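Local coordinates for glycosylation Associate Protein 1 (Streptococcus agalactiae serotype V, PDB 6OYC) that probably acts, as part of the Gap123 complex, in the glycosylation and secretion of bacterial surface glycoproteins through the accessory Sec system, at residues Thr218-His221 with Lys222-Lys226; Ser206-Glu209 with Glu210-Glu214; Thr415-Ile418 with Asn419-Tyr423. All blocks are in the same frame, centred on the assembly; numbering follows the deposited sequence.

Interaction 1 of 3, residues Thr218-His221 with Lys222-Lys226; sequences TYLH and KEVSK
At the C-terminal end of helix 208-223, Tyr219 meets the side chain of Glu223 one turn further on, a local i to i+4 CH-pi contact. Glu223 CB lies 3.6 Å from the centroid of the Tyr219 ring, over one face, and Glu223 CG is 3.6 Å from Tyr219 CD1. With the tyrosine CG opposite the backbone N (chi1 177°), the ring leans toward the following turn. Glutamate suits the place because its CB lies over the ring and its CG beside CD1, while the chain, bent at chi2, takes the carboxylate on to a long, weak ion pair with Arg49. The tyrosine hydroxyl is hydrogen-bonded to His3 and Arg49, which ties the helix to neighbouring strands 2-5 and 48-52 of the Rossmann-like parallel sheet expected of the GT-B clan. Along the backbone, Lys222 N donates to Thr218 O at 2.9 Å and Glu223 N to Tyr219 O at 2.7 Å. The next bond, Val224 N to Leu220 O, is weak at 3.4 Å; at Val224 the chain leaves helical angles (psi 122°). Its branched side chain still packs back on the last turn: Val224 CG2 touches Leu220 CD1 at 3.8 Å and Tyr219 CE2 at 3.9 Å.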
ATOM      1  N   THR A 218       4.850 -12.037 -24.962  1.00 36.86           N
ATOM      2  CA  THR A 218       4.842 -13.494 -24.936  1.00 36.15           C
ATOM      3  C   THR A 218       3.741 -14.027 -24.026  1.00 38.64           C
ATOM      4  O   THR A 218       3.033 -14.975 -24.396  1.00 41.30           O
ATOM      5  CB  THR A 218       6.201 -14.028 -24.487  1.00 37.44           C
ATOM      6  OG1 THR A 218       7.201 -13.679 -25.454  1.00 34.51           O
ATOM      7  CG2 THR A 218       6.143 -15.538 -24.331  1.00 32.73           C
ATOM      8  N   TYR A 219       3.575 -13.438 -22.832  1.00 34.61           N
ATOM      9  CA  TYR A 219       2.503 -13.881 -21.941  1.00 34.12           C
ATOM     10  C   TYR A 219       1.154 -13.721 -22.625  1.00 35.66           C
ATOM     11  O   TYR A 219       0.294 -14.607 -22.562  1.00 36.03           O
ATOM     12  CB  TYR A 219       2.521 -13.089 -20.622  1.00 33.31           C
ATOM     13  CG  TYR A 219       1.373 -13.470 -19.683  1.00 35.09           C
ATOM     14  CD1 TYR A 219       1.519 -14.503 -18.758  1.00 36.02           C
ATOM     15  CD2 TYR A 219       0.141 -12.817 -19.738  1.00 31.63           C
ATOM     16  CE1 TYR A 219       0.470 -14.872 -17.909  1.00 35.67           C
ATOM     17  CE2 TYR A 219      -0.922 -13.188 -18.893  1.00 30.48           C
ATOM     18  CZ  TYR A 219      -0.742 -14.211 -17.984  1.00 35.67           C
ATOM     19  OH  TYR A 219      -1.767 -14.586 -17.140  1.00 36.16           O
ATOM     20  N   LEU A 220       0.950 -12.567 -23.252  1.00 34.28           N
ATOM     21  CA  LEU A 220      -0.293 -12.275 -23.947  1.00 38.49           C
ATOM     22  C   LEU A 220      -0.572 -13.327 -25.000  1.00 42.70           C
ATOM     23  O   LEU A 220      -1.672 -13.893 -25.055  1.00 37.97           O
ATOM     24  CB  LEU A 220      -0.201 -10.897 -24.585  1.00 34.56           C
ATOM     25  CG  LEU A 220      -1.403 -10.420 -25.375  1.00 39.87           C
ATOM     26  CD1 LEU A 220      -2.624 -10.348 -24.476  1.00 38.10           C
ATOM     27  CD2 LEU A 220      -1.081  -9.062 -25.957  1.00 38.23           C
ATOM     28  N   HIS A 221       0.444 -13.625 -25.818  1.00 42.49           N
ATOM     29  CA  HIS A 221       0.319 -14.632 -26.863  1.00 42.24           C
ATOM     30  C   HIS A 221      -0.013 -16.005 -26.287  1.00 44.10           C
ATOM     31  O   HIS A 221      -0.941 -16.675 -26.752  1.00 48.05           O
ATOM     32  CB  HIS A 221       1.609 -14.690 -27.680  1.00 43.10           C
ATOM     33  CG  HIS A 221       1.557 -15.671 -28.812  1.00 55.94           C
ATOM     34  ND1 HIS A 221       0.638 -15.576 -29.838  1.00 56.73           N
ATOM     35  CD2 HIS A 221       2.303 -16.771 -29.074  1.00 51.60           C
ATOM     36  CE1 HIS A 221       0.827 -16.570 -30.686  1.00 56.44           C
ATOM     37  NE2 HIS A 221       1.831 -17.309 -30.247  1.00 57.23           N
ATOM     38  N   LYS A 222       0.719 -16.440 -25.260  1.00 42.81           N
ATOM     39  CA  LYS A 222       0.565 -17.824 -24.813  1.00 43.15           C
ATOM     40  C   LYS A 222      -0.567 -18.020 -23.818  1.00 44.05           C
ATOM     41  O   LYS A 222      -1.145 -19.107 -23.768  1.00 47.40           O
ATOM     42  CB  LYS A 222       1.856 -18.333 -24.170  1.00 48.62           C
ATOM     43  CG  LYS A 222       3.059 -18.403 -25.083  1.00 51.19           C
ATOM     44  CD  LYS A 222       4.208 -19.118 -24.366  1.00 60.82           C
ATOM     45  CE  LYS A 222       4.101 -20.635 -24.482  1.00 70.11           C
ATOM     46  NZ  LYS A 222       5.212 -21.338 -23.768  1.00 75.02           N
ATOM     47  N   GLU A 223      -0.881 -17.020 -22.990  1.00 44.22           N
ATOM     48  CA  GLU A 223      -1.660 -17.285 -21.785  1.00 42.05           C
ATOM     49  C   GLU A 223      -3.038 -16.647 -21.763  1.00 42.39           C
ATOM     50  O   GLU A 223      -3.863 -17.033 -20.926  1.00 44.60           O
ATOM     51  CB  GLU A 223      -0.882 -16.824 -20.545  1.00 39.42           C
ATOM     52  CG  GLU A 223       0.469 -17.507 -20.422  1.00 41.97           C
ATOM     53  CD  GLU A 223       0.319 -18.979 -20.093  1.00 46.78           C
ATOM     54  OE1 GLU A 223      -0.717 -19.339 -19.483  1.00 48.19           O
ATOM     55  OE2 GLU A 223       1.225 -19.772 -20.432  1.00 46.61           O
ATOM     56  N   VAL A 224      -3.308 -15.687 -22.633  1.00 40.14           N
ATOM     57  CA  VAL A 224      -4.591 -15.001 -22.657  1.00 43.70           C
ATOM     58  C   VAL A 224      -5.423 -15.630 -23.762  1.00 45.48           C
ATOM     59  O   VAL A 224      -5.002 -15.673 -24.921  1.00 44.25           O
ATOM     60  CB  VAL A 224      -4.410 -13.490 -22.874  1.00 44.84           C
ATOM     61  CG1 VAL A 224      -5.743 -12.781 -22.858  1.00 39.55           C
ATOM     62  CG2 VAL A 224      -3.495 -12.921 -21.794  1.00 42.29           C
ATOM     63  N   SER A 225      -6.586 -16.146 -23.413  1.00 47.42           N
ATOM     64  CA  SER A 225      -7.439 -16.667 -24.460  1.00 56.24           C
ATOM     65  C   SER A 225      -8.291 -15.544 -25.043  1.00 58.54           C
ATOM     66  O   SER A 225      -8.495 -14.495 -24.425  1.00 51.08           O
ATOM     67  CB  SER A 225      -8.325 -17.786 -23.923  1.00 48.45           C
ATOM     68  OG  SER A 225      -9.564 -17.769 -24.601  1.00 62.45           O
ATOM     69  N   LYS A 226      -8.800 -15.786 -26.251  1.00 64.70           N
ATOM     70  CA  LYS A 226      -9.644 -14.803 -26.919  1.00 67.04           C
ATOM     71  C   LYS A 226     -10.886 -14.473 -26.099  1.00 60.24           C
ATOM     72  O   LYS A 226     -11.450 -13.382 -26.238  1.00 53.77           O
ATOM     73  CB  LYS A 226     -10.033 -15.310 -28.310  1.00 84.22           C
ATOM     74  CG  LYS A 226      -8.923 -16.074 -29.036  1.00120.34           C
ATOM     75  CD  LYS A 226      -8.993 -17.572 -28.785  1.00116.29           C
ATOM     76  CE  LYS A 226      -7.639 -18.211 -28.961  1.00148.56           C
ATOM     77  NZ  LYS A 226      -7.594 -19.511 -28.262  1.00125.71           N
TER

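Interaction 2 of 3, residues Ser206-Glu209 with Glu210-Glu214; sequences SDIE and ELIRE
Asp207 caps the N-terminus of helix 208-223 by accepting from Glu210 N. The bond to Asp207 OD1 is 3.0 Å long and meets it nearly along the carboxylate C-O bond, with chi1 of 54° tucking the carboxylate between backbone N and carbonyl carbon. A short side chain with a strong acceptor suits this position, where main-chain N-H groups lack helical partners. Glu210 in turn accepts from the residue before the cap: its OE1 takes Ser206 N at 2.6 Å and Ser206 OG at 2.9 Å, the hydroxyl coming from above the carboxylate plane. Its OE2 forms a salt bridge with Lys202.

Glu209 OE2 reaches Arg213 NH1 at 3.4 Å, a salt bridge whose hydrogen bond is weak, at the guanidinium edge with the two planes 90° apart. A water donates to Asp207 OD1 at 2.7 Å and accepts from Arg213 NH1 at 2.6 Å, linking cap and arginine.

The closer apolar contact is Ile208 CG1 against Ile212 CD1, 4.0 Å apart, with Leu211 CD2 more loosely beside Ile208 CD1. Both isoleucines rest on Trp15 and on Phe77 of helix 76-80, while Leu211 touches Ile80 of that helix, Met179 of strand 177-182 and Tyr205 of strand 204-205.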
ATOM      1  N   SER A 206      17.935  -1.768 -24.833  1.00 34.64           N
ATOM      2  CA  SER A 206      18.235  -0.364 -24.553  1.00 35.83           C
ATOM      3  C   SER A 206      17.858   0.026 -23.122  1.00 36.61           C
ATOM      4  O   SER A 206      18.495   0.909 -22.537  1.00 33.34           O
ATOM      5  CB  SER A 206      17.537   0.540 -25.567  1.00 32.07           C
ATOM      6  OG  SER A 206      16.149   0.307 -25.553  1.00 42.76           O
ATOM      7  N   ASP A 207      16.834  -0.605 -22.544  1.00 33.74           N
ATOM      8  CA  ASP A 207      16.505  -0.409 -21.134  1.00 36.04           C
ATOM      9  C   ASP A 207      15.681  -1.603 -20.661  1.00 34.83           C
ATOM     10  O   ASP A 207      15.314  -2.475 -21.452  1.00 30.63           O
ATOM     11  CB  ASP A 207      15.768   0.911 -20.896  1.00 32.16           C
ATOM     12  CG  ASP A 207      14.531   1.065 -21.769  1.00 33.98           C
ATOM     13  OD1 ASP A 207      13.826   0.065 -22.053  1.00 31.02           O
ATOM     14  OD2 ASP A 207      14.249   2.212 -22.159  1.00 39.64           O
ATOM     15  N   ILE A 208      15.393  -1.630 -19.356  1.00 30.34           N
ATOM     16  CA  ILE A 208      14.709  -2.783 -18.774  1.00 30.81           C
ATOM     17  C   ILE A 208      13.283  -2.897 -19.311  1.00 29.50           C
ATOM     18  O   ILE A 208      12.754  -4.003 -19.453  1.00 31.58           O
ATOM     19  CB  ILE A 208      14.762  -2.699 -17.228  1.00 32.41           C
ATOM     20  CG1 ILE A 208      14.477  -4.053 -16.570  1.00 33.69           C
ATOM     21  CG2 ILE A 208      13.771  -1.687 -16.689  1.00 26.48           C
ATOM     22  CD1 ILE A 208      15.153  -5.205 -17.202  1.00 33.28           C
ATOM     23  N   GLU A 209      12.651  -1.782 -19.662  1.00 29.84           N
ATOM     24  CA  GLU A 209      11.276  -1.865 -20.146  1.00 32.05           C
ATOM     25  C   GLU A 209      11.178  -2.620 -21.470  1.00 34.53           C
ATOM     26  O   GLU A 209      10.200  -3.342 -21.714  1.00 34.95           O
ATOM     27  CB  GLU A 209      10.687  -0.474 -20.303  1.00 33.11           C
ATOM     28  CG  GLU A 209       9.268  -0.512 -20.789  1.00 33.14           C
ATOM     29  CD  GLU A 209       8.753   0.861 -21.121  1.00 35.29           C
ATOM     30  OE1 GLU A 209       9.297   1.847 -20.574  1.00 32.94           O
ATOM     31  OE2 GLU A 209       7.817   0.947 -21.943  1.00 35.97           O
ATOM     32  N   GLU A 210      12.172  -2.456 -22.344  1.00 32.16           N
ATOM     33  CA  GLU A 210      12.145  -3.145 -23.627  1.00 35.41           C
ATOM     34  C   GLU A 210      12.049  -4.653 -23.426  1.00 34.42           C
ATOM     35  O   GLU A 210      11.255  -5.336 -24.091  1.00 35.69           O
ATOM     36  CB  GLU A 210      13.392  -2.768 -24.433  1.00 37.62           C
ATOM     37  CG  GLU A 210      13.375  -3.205 -25.883  1.00 42.19           C
ATOM     38  CD  GLU A 210      14.717  -2.967 -26.619  1.00 43.33           C
ATOM     39  OE1 GLU A 210      15.718  -2.531 -26.002  1.00 39.51           O
ATOM     40  OE2 GLU A 210      14.769  -3.245 -27.832  1.00 50.97           O
ATOM     41  N   LEU A 211      12.832  -5.187 -22.492  1.00 30.32           N
ATOM     42  CA  LEU A 211      12.734  -6.603 -22.175  1.00 30.66           C
ATOM     43  C   LEU A 211      11.386  -6.945 -21.540  1.00 29.95           C
ATOM     44  O   LEU A 211      10.815  -8.007 -21.817  1.00 31.00           O
ATOM     45  CB  LEU A 211      13.893  -7.012 -21.263  1.00 32.87           C
ATOM     46  CG  LEU A 211      13.876  -8.467 -20.775  1.00 34.85           C
ATOM     47  CD1 LEU A 211      13.864  -9.427 -21.958  1.00 30.85           C
ATOM     48  CD2 LEU A 211      15.075  -8.744 -19.836  1.00 33.94           C
ATOM     49  N   ILE A 212      10.848  -6.061 -20.694  1.00 31.81           N
ATOM     50  CA  ILE A 212       9.568  -6.356 -20.055  1.00 29.90           C
ATOM     51  C   ILE A 212       8.443  -6.387 -21.089  1.00 30.24           C
ATOM     52  O   ILE A 212       7.531  -7.226 -21.005  1.00 29.19           O
ATOM     53  CB  ILE A 212       9.295  -5.348 -18.920  1.00 29.77           C
ATOM     54  CG1 ILE A 212      10.306  -5.575 -17.797  1.00 28.72           C
ATOM     55  CG2 ILE A 212       7.893  -5.526 -18.376  1.00 27.11           C
ATOM     56  CD1 ILE A 212      10.473  -4.432 -16.874  1.00 28.55           C
ATOM     57  N   ARG A 213       8.483  -5.484 -22.079  1.00 29.36           N
ATOM     58  CA  ARG A 213       7.485  -5.545 -23.148  1.00 35.19           C
ATOM     59  C   ARG A 213       7.535  -6.899 -23.832  1.00 31.26           C
ATOM     60  O   ARG A 213       6.491  -7.510 -24.102  1.00 29.36           O
ATOM     61  CB  ARG A 213       7.690  -4.419 -24.181  1.00 34.30           C
ATOM     62  CG  ARG A 213       7.614  -3.000 -23.602  1.00 40.09           C
ATOM     63  CD  ARG A 213       7.393  -1.879 -24.649  1.00 43.04           C
ATOM     64  NE  ARG A 213       8.459  -1.727 -25.647  1.00 48.97           N
ATOM     65  CZ  ARG A 213       9.602  -1.058 -25.459  1.00 46.47           C
ATOM     66  NH1 ARG A 213       9.856  -0.487 -24.291  1.00 46.25           N
ATOM     67  NH2 ARG A 213      10.508  -0.969 -26.441  1.00 48.15           N
ATOM     68  N   GLU A 214       8.747  -7.399 -24.078  1.00 29.65           N
ATOM     69  CA  GLU A 214       8.905  -8.673 -24.784  1.00 33.57           C
ATOM     70  C   GLU A 214       8.310  -9.816 -23.974  1.00 32.08           C
ATOM     71  O   GLU A 214       7.533 -10.627 -24.494  1.00 31.98           O
ATOM     72  CB  GLU A 214      10.387  -8.935 -25.082  1.00 31.52           C
ATOM     73  CG  GLU A 214      10.649 -10.339 -25.601  1.00 33.40           C
ATOM     74  CD  GLU A 214      12.116 -10.622 -25.878  1.00 33.56           C
ATOM     75  OE1 GLU A 214      12.864  -9.710 -26.301  1.00 29.95           O
ATOM     76  OE2 GLU A 214      12.524 -11.780 -25.663  1.00 34.84           O
TER
HETATM   77  O   HOH W   1      12.048   0.822 -23.993  1.00 40.16           O

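Interaction 3 of 3, residues Thr415-Ile418 with Asn419-Tyr423; sequences TDII and NRLEY
This is a local contact in the C-terminal part of the short helix 414-420, where Asn419 turns its amide back onto the carbonyl of Thr415. The helix connects strand 406-409 with strand 426-428 of the six-stranded parallel sheet. Thr415 O accepts two bonds from the same residue, Asn419 N at 2.9 Å and Asn419 ND2, also at 2.9 Å. They approach from opposite faces of the carbonyl plane, so a helical acceptor with its usual donor gains a second one. The side-chain bond is nearly straight (172°), and Thr415 O lies almost in the amide plane, which should limit rotation of the amide group. Asparagine suits the place because with CG opposite its carbonyl carbon (chi1 -85°) its short chain brings ND2 back over the preceding turn, alongside Thr415 CG2 at 3.6 Å.

Arg420 N donates to Asp416 O at 2.7 Å, and Leu421 N to Ile417 O at 2.9 Å with a weaker branch to Ile418 O at 3.4 Å. Glu422 N then donates to Asn419 O.

On the inner side, Ile417 and Leu421 lie side by side, Ile417 CG2 against Leu421 CD1 at 3.6 Å. Both rest on Tyr321 of strand 318-323 and reach helix 436-445, Ile417 through Tyr437 and Leu421 through Ala441; branched apolar chains fit this buried face. Arg420, bent at chi2, forms a salt bridge with Glu319. A helix that carries the chain from edge strand 406-409 to strand 426-428, past strands 349-354 and 318-323, gives the 3-2-1-4-5-6 strand order and is characteristic of the beta-alpha-beta crossover in Rossmann-like domains, consistent with the second such domain of a GT-B fold.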
ATOM      1  N   THR A 415      -1.528  -3.304   8.631  1.00 34.92           N
ATOM      2  CA  THR A 415      -1.866  -4.283   9.660  1.00 33.86           C
ATOM      3  C   THR A 415      -1.959  -3.636  11.041  1.00 34.89           C
ATOM      4  O   THR A 415      -2.841  -3.980  11.830  1.00 35.70           O
ATOM      5  CB  THR A 415      -0.848  -5.430   9.659  1.00 35.57           C
ATOM      6  OG1 THR A 415      -0.701  -5.932   8.332  1.00 39.46           O
ATOM      7  CG2 THR A 415      -1.329  -6.569  10.515  1.00 38.33           C
ATOM      8  N   ASP A 416      -1.046  -2.713  11.364  1.00 35.33           N
ATOM      9  CA  ASP A 416      -1.175  -1.942  12.600  1.00 33.54           C
ATOM     10  C   ASP A 416      -2.517  -1.229  12.663  1.00 32.37           C
ATOM     11  O   ASP A 416      -3.255  -1.351  13.644  1.00 32.12           O
ATOM     12  CB  ASP A 416      -0.065  -0.907  12.693  1.00 37.13           C
ATOM     13  CG  ASP A 416       1.192  -1.464  13.248  1.00 39.66           C
ATOM     14  OD1 ASP A 416       1.190  -2.651  13.627  1.00 47.56           O
ATOM     15  OD2 ASP A 416       2.193  -0.721  13.269  1.00 40.81           O
ATOM     16  N   ILE A 417      -2.840  -0.473  11.612  1.00 31.89           N
ATOM     17  CA  ILE A 417      -4.076   0.297  11.582  1.00 32.19           C
ATOM     18  C   ILE A 417      -5.259  -0.621  11.788  1.00 31.17           C
ATOM     19  O   ILE A 417      -6.168  -0.335  12.574  1.00 33.74           O
ATOM     20  CB  ILE A 417      -4.195   1.057  10.255  1.00 30.82           C
ATOM     21  CG1 ILE A 417      -3.060   2.080  10.140  1.00 29.95           C
ATOM     22  CG2 ILE A 417      -5.594   1.679  10.121  1.00 29.24           C
ATOM     23  CD1 ILE A 417      -2.968   2.701   8.768  1.00 22.72           C
ATOM     24  N   ILE A 418      -5.250  -1.747  11.079  1.00 31.06           N
ATOM     25  CA  ILE A 418      -6.327  -2.716  11.175  1.00 31.95           C
ATOM     26  C   ILE A 418      -6.447  -3.220  12.602  1.00 35.24           C
ATOM     27  O   ILE A 418      -7.553  -3.303  13.152  1.00 35.74           O
ATOM     28  CB  ILE A 418      -6.093  -3.865  10.178  1.00 32.06           C
ATOM     29  CG1 ILE A 418      -6.257  -3.364   8.737  1.00 30.62           C
ATOM     30  CG2 ILE A 418      -7.055  -5.002  10.477  1.00 32.55           C
ATOM     31  CD1 ILE A 418      -5.781  -4.363   7.657  1.00 30.27           C
ATOM     32  N   ASN A 419      -5.314  -3.530  13.238  1.00 33.04           N
ATOM     33  CA  ASN A 419      -5.375  -3.989  14.616  1.00 32.87           C
ATOM     34  C   ASN A 419      -5.820  -2.867  15.541  1.00 36.06           C
ATOM     35  O   ASN A 419      -6.652  -3.083  16.430  1.00 36.15           O
ATOM     36  CB  ASN A 419      -4.032  -4.559  15.044  1.00 32.64           C
ATOM     37  CG  ASN A 419      -3.890  -6.013  14.660  1.00 38.50           C
ATOM     38  OD1 ASN A 419      -4.250  -6.910  15.423  1.00 41.68           O
ATOM     39  ND2 ASN A 419      -3.407  -6.257  13.449  1.00 37.36           N
ATOM     40  N   ARG A 420      -5.328  -1.649  15.307  1.00 34.55           N
ATOM     41  CA  ARG A 420      -5.653  -0.559  16.215  1.00 38.32           C
ATOM     42  C   ARG A 420      -7.136  -0.183  16.126  1.00 39.07           C
ATOM     43  O   ARG A 420      -7.722   0.258  17.120  1.00 43.05           O
ATOM     44  CB  ARG A 420      -4.703   0.625  15.961  1.00 38.75           C
ATOM     45  CG  ARG A 420      -4.494   1.559  17.209  1.00 53.99           C
ATOM     46  CD  ARG A 420      -3.637   0.864  18.335  1.00 54.82           C
ATOM     47  NE  ARG A 420      -3.136   1.721  19.427  1.00 69.78           N
ATOM     48  CZ  ARG A 420      -3.878   2.438  20.287  1.00 73.02           C
ATOM     49  NH1 ARG A 420      -5.211   2.443  20.231  1.00 67.47           N
ATOM     50  NH2 ARG A 420      -3.274   3.169  21.222  1.00 75.42           N
ATOM     51  N   LEU A 421      -7.781  -0.426  14.984  1.00 37.27           N
ATOM     52  CA  LEU A 421      -9.175  -0.065  14.779  1.00 37.02           C
ATOM     53  C   LEU A 421     -10.148  -1.148  15.215  1.00 40.72           C
ATOM     54  O   LEU A 421     -11.364  -0.926  15.147  1.00 40.49           O
ATOM     55  CB  LEU A 421      -9.415   0.258  13.304  1.00 33.50           C
ATOM     56  CG  LEU A 421      -8.869   1.620  12.874  1.00 35.36           C
ATOM     57  CD1 LEU A 421      -8.937   1.778  11.348  1.00 33.31           C
ATOM     58  CD2 LEU A 421      -9.615   2.748  13.573  1.00 33.07           C
ATOM     59  N   GLU A 422      -9.642  -2.300  15.658  1.00 41.44           N
ATOM     60  CA  GLU A 422     -10.509  -3.442  15.943  1.00 46.07           C
ATOM     61  C   GLU A 422     -11.647  -3.063  16.883  1.00 40.66           C
ATOM     62  O   GLU A 422     -12.814  -3.365  16.623  1.00 41.22           O
ATOM     63  CB  GLU A 422      -9.683  -4.582  16.545  1.00 43.78           C
ATOM     64  CG  GLU A 422     -10.410  -5.917  16.551  1.00 46.16           C
ATOM     65  CD  GLU A 422      -9.633  -7.001  17.272  1.00 47.22           C
ATOM     66  OE1 GLU A 422      -8.529  -6.697  17.781  1.00 41.80           O
ATOM     67  OE2 GLU A 422     -10.135  -8.150  17.333  1.00 48.71           O
ATOM     68  N   TYR A 423     -11.320  -2.401  17.986  1.00 40.45           N
ATOM     69  CA  TYR A 423     -12.300  -2.075  19.012  1.00 42.98           C
ATOM     70  C   TYR A 423     -12.616  -0.583  19.062  1.00 41.53           C
ATOM     71  O   TYR A 423     -13.196  -0.120  20.042  1.00 43.10           O
ATOM     72  CB  TYR A 423     -11.817  -2.579  20.379  1.00 42.81           C
ATOM     73  CG  TYR A 423     -11.665  -4.094  20.448  1.00 46.25           C
ATOM     74  CD1 TYR A 423     -12.786  -4.923  20.543  1.00 45.67           C
ATOM     75  CD2 TYR A 423     -10.405  -4.696  20.402  1.00 45.10           C
ATOM     76  CE1 TYR A 423     -12.657  -6.310  20.590  1.00 49.35           C
ATOM     77  CE2 TYR A 423     -10.266  -6.079  20.447  1.00 48.30           C
ATOM     78  CZ  TYR A 423     -11.394  -6.882  20.541  1.00 49.10           C
ATOM     79  OH  TYR A 423     -11.255  -8.253  20.584  1.00 48.29           O
TER

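Interactions 1 and 2 hold opposite ends of helix 208-223, centres about 18 Å apart; interaction 3 lies on another helix, its centre about 41 Å from each of theirs and nearer the chain's centre (about 15 Å, against 29 Å and 26 Å). Each mixes buried apolar or aromatic residues with exposed ones, and some polar groups (Tyr219, Arg420) also bond to the sheets. Interaction 2 supplies carboxylate acceptors for main-chain N-H groups. Interaction 1 ends with a weak final bond and a ring covered by a methylene, whereas interaction 3 adds a side-chain amide donor to a carbonyl. The first helix borders the seven-stranded parallel and the antiparallel sheet; the second lies against the six-stranded sheet, touching strands 318-323 and 406-409.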